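Local coordinates for protein enoyl-CoA hydratase/isomerase (Pseudomonas aeruginosa, PDB 3LAO) that probably hydrates the double bond of an enoyl-CoA thioester, possibly that of a steroid side chain, as a member of the enoyl-CoA hydratase/isomerase family, at residues H21-G26 with G49-S54; F87-P90 with V94-W97. All coordinates share one frame; numbering follows the deposited sequence.

Following the chain from the N terminus, contact 1 comes first: it closes the loop between strand 22-27 and the last turn of helix 38-53, packing two elements of the beta-alpha-beta unit that strand 59-64 completes. Contact 2 opens only after contact 1 has closed. It closes a short loop, 87-90 against 94-97, within the irregular connection between helix 75-78 and strand 108-112. The two loops thus follow in series, neither nesting nor crossing, with centres about 15 Å apart. They meet at helix 38-53, where Val94 CG2 packs 3.6 Å from Gly49 CA, and helix 38-53 therefore joins strand 22-27 of the large sheet to the connection carrying contact 2.

Contact 1: residues H21-G26 with G49-S54; sequences HLFLIG and GEYERS
Phe23 reaches from its strand to the last turn of the helix, where the CB of Tyr51 sits over one face of its ring and Glu50 lies at the edge. Its CG stands anti to the backbone N (chi1 -170°), which carries the ring off the strand toward the helix. Tyr51 CB makes a CH-pi contact with the ring, 4.1 Å from the centroid. The tyrosine, too, has CG anti to its N, and the two side chains run past each other in opposite directions. Tyr51 CD1 therefore comes to rest against Phe23 CB, at 3.6 Å, while the rings are slid so far apart that they barely overlap, with centroids 5.9 Å apart and planes at 30°. Glu50 crosses the phenylalanine at about a right angle, and its CD lies 3.6 Å from Phe23 CZ, near the ring plane. The carboxylate is turned 60° from the ring; OE1 goes on to a salt bridge with Arg16, so the acid's aliphatic part and carboxyl carbon flank the aromatic edge while its charge is paired elsewhere. Lys106 makes a cation-pi contact with Tyr51. Contact 1 thus packs helix 38-53 against strand 22-27, which lies in the large mixed sheet between antiparallel strand 14-19 and parallel strand 59-64, while Leu22 packs on helix 196-209.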
ATOM      1  N   HIS B  21     -19.807  25.424  -5.300  1.00 37.31           N
ATOM      2  CA  HIS B  21     -19.449  24.168  -5.947  1.00 34.29           C
ATOM      3  C   HIS B  21     -19.430  22.981  -4.959  1.00 35.43           C
ATOM      4  O   HIS B  21     -19.056  21.854  -5.330  1.00 32.80           O
ATOM      5  CB  HIS B  21     -18.086  24.302  -6.692  1.00 36.62           C
ATOM      6  CG  HIS B  21     -18.131  25.248  -7.846  1.00 59.61           C
ATOM      7  ND1 HIS B  21     -17.217  26.272  -8.012  1.00 70.65           N
ATOM      8  CD2 HIS B  21     -19.012  25.362  -8.872  1.00 59.95           C
ATOM      9  CE1 HIS B  21     -17.527  26.960  -9.100  1.00 65.22           C
ATOM     10  NE2 HIS B  21     -18.610  26.428  -9.640  1.00 57.58           N
ATOM     11  N   LEU B  22     -19.793  23.221  -3.699  1.00 30.35           N
ATOM     12  CA  LEU B  22     -19.777  22.130  -2.714  1.00 32.65           C
ATOM     13  C   LEU B  22     -21.168  21.501  -2.524  1.00 40.52           C
ATOM     14  O   LEU B  22     -22.202  22.203  -2.525  1.00 35.51           O
ATOM     15  CB  LEU B  22     -19.254  22.615  -1.365  1.00 26.83           C
ATOM     16  CG  LEU B  22     -17.888  23.290  -1.359  1.00 30.24           C
ATOM     17  CD1 LEU B  22     -17.420  23.408   0.038  1.00 28.28           C
ATOM     18  CD2 LEU B  22     -16.878  22.497  -2.220  1.00 26.41           C
ATOM     19  N   PHE B  23     -21.189  20.181  -2.375  1.00 33.45           N
ATOM     20  CA  PHE B  23     -22.442  19.456  -2.202  1.00 30.51           C
ATOM     21  C   PHE B  23     -22.396  18.847  -0.788  1.00 31.34           C
ATOM     22  O   PHE B  23     -21.594  17.928  -0.508  1.00 30.36           O
ATOM     23  CB  PHE B  23     -22.642  18.402  -3.319  1.00 23.95           C
ATOM     24  CG  PHE B  23     -24.016  17.787  -3.337  1.00 36.03           C
ATOM     25  CD1 PHE B  23     -24.294  16.651  -2.622  1.00 40.59           C
ATOM     26  CD2 PHE B  23     -25.041  18.381  -4.031  1.00 47.38           C
ATOM     27  CE1 PHE B  23     -25.569  16.124  -2.596  1.00 39.89           C
ATOM     28  CE2 PHE B  23     -26.303  17.849  -4.015  1.00 47.61           C
ATOM     29  CZ  PHE B  23     -26.559  16.717  -3.283  1.00 44.71           C
ATOM     30  N   LEU B  24     -23.207  19.388   0.119  1.00 26.75           N
ATOM     31  CA  LEU B  24     -23.147  18.923   1.521  1.00 32.78           C
ATOM     32  C   LEU B  24     -24.205  17.877   1.868  1.00 27.95           C
ATOM     33  O   LEU B  24     -25.383  18.101   1.679  1.00 33.44           O
ATOM     34  CB  LEU B  24     -23.231  20.096   2.506  1.00 28.40           C
ATOM     35  CG  LEU B  24     -22.010  21.014   2.643  1.00 33.85           C
ATOM     36  CD1 LEU B  24     -21.432  21.408   1.351  1.00 32.76           C
ATOM     37  CD2 LEU B  24     -22.410  22.262   3.382  1.00 38.73           C
ATOM     38  N   ILE B  25     -23.764  16.752   2.404  1.00 29.55           N
ATOM     39  CA  ILE B  25     -24.650  15.648   2.769  1.00 30.89           C
ATOM     40  C   ILE B  25     -24.467  15.353   4.263  1.00 34.44           C
ATOM     41  O   ILE B  25     -23.355  15.051   4.723  1.00 31.45           O
ATOM     42  CB  ILE B  25     -24.347  14.389   1.935  1.00 27.33           C
ATOM     43  CG1 ILE B  25     -24.396  14.712   0.434  1.00 33.72           C
ATOM     44  CG2 ILE B  25     -25.292  13.256   2.241  1.00 26.58           C
ATOM     45  CD1 ILE B  25     -24.037  13.518  -0.473  1.00 35.64           C
ATOM     46  N   GLY B  26     -25.550  15.499   5.027  1.00 25.83           N
ATOM     47  CA  GLY B  26     -25.502  15.231   6.449  1.00 21.32           C
ATOM     48  C   GLY B  26     -26.393  14.096   6.926  1.00 28.78           C
ATOM     49  O   GLY B  26     -27.607  14.122   6.717  1.00 34.37           O
ATOM     50  N   GLY B  49     -25.965   9.821  -5.631  1.00 29.31           N
ATOM     51  CA  GLY B  49     -26.379   9.799  -7.026  1.00 29.14           C
ATOM     52  C   GLY B  49     -26.657  11.212  -7.525  1.00 35.47           C
ATOM     53  O   GLY B  49     -26.279  11.599  -8.624  1.00 36.53           O
ATOM     54  N   GLU B  50     -27.302  12.010  -6.697  1.00 29.01           N
ATOM     55  CA  GLU B  50     -27.635  13.350  -7.114  1.00 31.64           C
ATOM     56  C   GLU B  50     -26.383  14.270  -7.220  1.00 38.97           C
ATOM     57  O   GLU B  50     -26.299  15.119  -8.127  1.00 40.69           O
ATOM     58  CB  GLU B  50     -28.740  13.930  -6.212  1.00 34.32           C
ATOM     59  CG  GLU B  50     -28.632  15.453  -5.972  1.00 50.43           C
ATOM     60  CD  GLU B  50     -29.688  16.020  -4.966  1.00 71.15           C
ATOM     61  OE1 GLU B  50     -30.094  15.287  -4.001  1.00 55.55           O
ATOM     62  OE2 GLU B  50     -30.091  17.211  -5.161  1.00 70.64           O
ATOM     63  N   TYR B  51     -25.434  14.107  -6.301  1.00 27.83           N
ATOM     64  CA  TYR B  51     -24.116  14.739  -6.417  1.00 31.33           C
ATOM     65  C   TYR B  51     -23.457  14.353  -7.753  1.00 33.13           C
ATOM     66  O   TYR B  51     -23.008  15.212  -8.491  1.00 35.23           O
ATOM     67  CB  TYR B  51     -23.203  14.330  -5.252  1.00 38.16           C
ATOM     68  CG  TYR B  51     -21.701  14.671  -5.424  1.00 27.64           C
ATOM     69  CD1 TYR B  51     -21.291  15.972  -5.631  1.00 24.38           C
ATOM     70  CD2 TYR B  51     -20.715  13.679  -5.302  1.00 25.40           C
ATOM     71  CE1 TYR B  51     -19.938  16.293  -5.786  1.00 30.33           C
ATOM     72  CE2 TYR B  51     -19.373  13.978  -5.435  1.00 25.55           C
ATOM     73  CZ  TYR B  51     -18.990  15.295  -5.680  1.00 30.15           C
ATOM     74  OH  TYR B  51     -17.673  15.615  -5.809  1.00 29.43           O
ATOM     75  N   GLU B  52     -23.404  13.063  -8.063  1.00 31.63           N
ATOM     76  CA  GLU B  52     -22.859  12.621  -9.344  1.00 33.14           C
ATOM     77  C   GLU B  52     -23.477  13.339 -10.551  1.00 38.72           C
ATOM     78  O   GLU B  52     -22.796  13.637 -11.538  1.00 42.83           O
ATOM     79  CB  GLU B  52     -23.041  11.120  -9.527  1.00 32.75           C
ATOM     80  CG  GLU B  52     -22.141  10.269  -8.641  1.00 41.70           C
ATOM     81  CD  GLU B  52     -20.699  10.304  -9.107  1.00 50.05           C
ATOM     82  OE1 GLU B  52     -19.813  10.557  -8.249  1.00 49.23           O
ATOM     83  OE2 GLU B  52     -20.471  10.093 -10.334  1.00 49.27           O
ATOM     84  N   ARG B  53     -24.771  13.600 -10.498  1.00 40.15           N
ATOM     85  CA  ARG B  53     -25.446  14.173 -11.666  1.00 38.94           C
ATOM     86  C   ARG B  53     -25.509  15.689 -11.626  1.00 35.97           C
ATOM     87  O   ARG B  53     -25.998  16.292 -12.559  1.00 43.07           O
ATOM     88  CB  ARG B  53     -26.857  13.596 -11.818  1.00 40.25           C
ATOM     89  CG  ARG B  53     -26.870  12.238 -12.484  1.00 45.86           C
ATOM     90  CD  ARG B  53     -28.253  11.639 -12.441  1.00 55.33           C
ATOM     91  NE  ARG B  53     -28.350  10.629 -11.396  1.00 57.19           N
ATOM     92  CZ  ARG B  53     -28.985  10.797 -10.253  1.00 52.39           C
ATOM     93  NH1 ARG B  53     -29.017   9.800  -9.393  1.00 47.61           N
ATOM     94  NH2 ARG B  53     -29.593  11.950  -9.989  1.00 56.71           N
ATOM     95  N   SER B  54     -25.037  16.276 -10.527  1.00 39.90           N
ATOM     96  CA  SER B  54     -24.991  17.723 -10.312  1.00 38.30           C
ATOM     97  C   SER B  54     -23.763  18.342 -11.005  1.00 51.09           C
ATOM     98  O   SER B  54     -22.666  18.424 -10.451  1.00 46.17           O
ATOM     99  CB  SER B  54     -24.914  17.999  -8.832  1.00 37.26           C
ATOM    100  OG  SER B  54     -25.017  19.371  -8.543  1.00 36.63           O
TER

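Contact 2: residues F87-P90 with V94-W97; sequences FRYP and VDPW
Tyr89 inserts its phenol among Asp95, Pro96 and Trp97, and it supplies about half of the surface buried here. Asp95 lies over one face: its CA stands 4.2 Å from the ring centroid and only 10° off the normal, a CH-pi contact. The carboxylate follows the ring outward, its plane turned 30° from the ring plane, with Asp95 CG 3.5 Å from Tyr89 CE1. At the end of the phenol, Tyr89 OH is 3.0 Å from Asp95 OD1. Pro96 meets the ring more loosely through CD, which lies 3.9 Å from Tyr89 CE2. Beyond it the side chains of Trp97 and Tyr89 cross at about a right angle, bringing Trp97 CE3 to 3.6 Å from Tyr89 OH. On the face opposite Asp95 the ring is covered toward its rim by Phe87 CE2.

The acid is held in place from its own side of the contact. With CG anti to the backbone N (chi1 -178°), its carboxylate turns toward the residues that follow: OD1 takes a weak hydrogen bond from Trp97 N, and OD2 accepts two more from the backbone N of Val99 and Val100. The two bonds to OD2, helped by the weak one to OD1, hold the carboxylate beside the phenol. Trp97 is anchored in turn by its NE1, bonded to Ala119 O, and by an edge-to-face contact with Phe36. Farther out, Tyr89 touches Ala45 and Pro96 touches Leu44 on helix 38-53, while Pro96 and Trp97 both reach Leu123 on helix 119-125. The weak bond from residue i+2 back to the aspartate is that of an Asx turn, set within the irregular connection between helix 75-78 and strand 108-112 of the crotonase-like fold, which packs between helices 38-53 and 119-125.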
ATOM      1  N   PHE B  87     -28.267  -6.404   0.053  1.00 80.64           N
ATOM      2  CA  PHE B  87     -28.768  -5.033  -0.028  1.00 71.91           C
ATOM      3  C   PHE B  87     -28.658  -4.380  -1.394  1.00 67.29           C
ATOM      4  O   PHE B  87     -27.552  -4.155  -1.910  1.00 65.97           O
ATOM      5  CB  PHE B  87     -28.153  -4.098   1.015  1.00 67.95           C
ATOM      6  CG  PHE B  87     -28.893  -2.797   1.135  1.00 67.83           C
ATOM      7  CD1 PHE B  87     -30.100  -2.736   1.814  1.00 67.37           C
ATOM      8  CD2 PHE B  87     -28.421  -1.642   0.518  1.00 71.48           C
ATOM      9  CE1 PHE B  87     -30.809  -1.540   1.903  1.00 70.76           C
ATOM     10  CE2 PHE B  87     -29.129  -0.427   0.601  1.00 69.52           C
ATOM     11  CZ  PHE B  87     -30.315  -0.377   1.292  1.00 71.81           C
ATOM     12  N   ARG B  88     -29.825  -4.056  -1.954  1.00 61.47           N
ATOM     13  CA  ARG B  88     -29.932  -3.286  -3.187  1.00 55.82           C
ATOM     14  C   ARG B  88     -30.154  -1.800  -2.893  1.00 51.02           C
ATOM     15  O   ARG B  88     -30.926  -1.429  -2.011  1.00 57.61           O
ATOM     16  CB  ARG B  88     -31.093  -3.787  -4.034  1.00 58.27           C
ATOM     17  CG  ARG B  88     -31.217  -5.279  -4.101  1.00 63.52           C
ATOM     18  CD  ARG B  88     -30.000  -5.887  -4.731  1.00 67.28           C
ATOM     19  NE  ARG B  88     -29.790  -7.235  -4.215  1.00 79.41           N
ATOM     20  CZ  ARG B  88     -30.035  -8.353  -4.894  1.00 88.08           C
ATOM     21  NH1 ARG B  88     -29.809  -9.536  -4.326  1.00 91.69           N
ATOM     22  NH2 ARG B  88     -30.494  -8.288  -6.140  1.00 86.91           N
ATOM     23  N   TYR B  89     -29.466  -0.966  -3.657  1.00 41.43           N
ATOM     24  CA  TYR B  89     -29.645   0.471  -3.642  1.00 36.93           C
ATOM     25  C   TYR B  89     -30.663   0.894  -4.691  1.00 37.85           C
ATOM     26  O   TYR B  89     -30.960   0.175  -5.623  1.00 42.98           O
ATOM     27  CB  TYR B  89     -28.298   1.161  -3.894  1.00 40.75           C
ATOM     28  CG  TYR B  89     -27.344   0.942  -2.751  1.00 40.53           C
ATOM     29  CD1 TYR B  89     -26.387  -0.054  -2.806  1.00 30.69           C
ATOM     30  CD2 TYR B  89     -27.453   1.706  -1.580  1.00 33.75           C
ATOM     31  CE1 TYR B  89     -25.548  -0.278  -1.719  1.00 37.54           C
ATOM     32  CE2 TYR B  89     -26.611   1.498  -0.495  1.00 30.38           C
ATOM     33  CZ  TYR B  89     -25.668   0.512  -0.570  1.00 38.27           C
ATOM     34  OH  TYR B  89     -24.840   0.317   0.512  1.00 48.84           O
ATOM     35  N   PRO B  90     -31.214   2.076  -4.528  1.00 35.18           N
ATOM     36  CA  PRO B  90     -32.254   2.543  -5.436  1.00 34.87           C
ATOM     37  C   PRO B  90     -31.635   2.804  -6.789  1.00 33.72           C
ATOM     38  O   PRO B  90     -30.429   3.092  -6.760  1.00 30.45           O
ATOM     39  CB  PRO B  90     -32.625   3.895  -4.833  1.00 36.79           C
ATOM     40  CG  PRO B  90     -32.138   3.852  -3.421  1.00 36.10           C
ATOM     41  CD  PRO B  90     -30.926   3.023  -3.440  1.00 32.81           C
ATOM     42  N   VAL B  94     -25.930   5.828  -5.734  1.00 35.35           N
ATOM     43  CA  VAL B  94     -24.537   5.340  -5.778  1.00 31.56           C
ATOM     44  C   VAL B  94     -24.204   4.793  -4.386  1.00 35.30           C
ATOM     45  O   VAL B  94     -24.533   5.423  -3.385  1.00 42.36           O
ATOM     46  CB  VAL B  94     -23.592   6.526  -6.060  1.00 32.53           C
ATOM     47  CG1 VAL B  94     -22.136   6.105  -6.002  1.00 33.96           C
ATOM     48  CG2 VAL B  94     -23.949   7.187  -7.397  1.00 33.00           C
ATOM     49  N   ASP B  95     -23.601   3.614  -4.314  1.00 33.88           N
ATOM     50  CA  ASP B  95     -23.220   2.991  -3.053  1.00 29.15           C
ATOM     51  C   ASP B  95     -22.183   3.849  -2.301  1.00 35.04           C
ATOM     52  O   ASP B  95     -21.080   4.070  -2.790  1.00 38.01           O
ATOM     53  CB  ASP B  95     -22.657   1.605  -3.339  1.00 34.11           C
ATOM     54  CG  ASP B  95     -22.281   0.850  -2.081  1.00 39.69           C
ATOM     55  OD1 ASP B  95     -22.434   1.427  -0.995  1.00 41.68           O
ATOM     56  OD2 ASP B  95     -21.842  -0.315  -2.176  1.00 40.22           O
ATOM     57  N   PRO B  96     -22.570   4.386  -1.133  1.00 38.25           N
ATOM     58  CA  PRO B  96     -21.665   5.131  -0.263  1.00 41.31           C
ATOM     59  C   PRO B  96     -20.426   4.327   0.076  1.00 43.35           C
ATOM     60  O   PRO B  96     -19.343   4.880   0.124  1.00 47.29           O
ATOM     61  CB  PRO B  96     -22.503   5.336   1.006  1.00 39.75           C
ATOM     62  CG  PRO B  96     -23.901   5.444   0.454  1.00 42.51           C
ATOM     63  CD  PRO B  96     -23.953   4.399  -0.614  1.00 38.18           C
ATOM     64  N   TRP B  97     -20.601   3.042   0.336  1.00 34.83           N
ATOM     65  CA  TRP B  97     -19.498   2.165   0.617  1.00 29.88           C
ATOM     66  C   TRP B  97     -18.601   1.817  -0.565  1.00 34.93           C
ATOM     67  O   TRP B  97     -17.602   1.134  -0.403  1.00 44.35           O
ATOM     68  CB  TRP B  97     -20.025   0.932   1.321  1.00 28.15           C
ATOM     69  CG  TRP B  97     -20.293   1.328   2.756  1.00 41.10           C
ATOM     70  CD1 TRP B  97     -19.421   1.264   3.785  1.00 46.64           C
ATOM     71  CD2 TRP B  97     -21.476   1.940   3.270  1.00 39.76           C
ATOM     72  NE1 TRP B  97     -19.988   1.760   4.924  1.00 47.93           N
ATOM     73  CE2 TRP B  97     -21.256   2.186   4.634  1.00 47.53           C
ATOM     74  CE3 TRP B  97     -22.703   2.299   2.709  1.00 34.46           C
ATOM     75  CZ2 TRP B  97     -22.220   2.764   5.459  1.00 43.87           C
ATOM     76  CZ3 TRP B  97     -23.653   2.887   3.517  1.00 41.38           C
ATOM     77  CH2 TRP B  97     -23.410   3.114   4.879  1.00 45.83           C
TER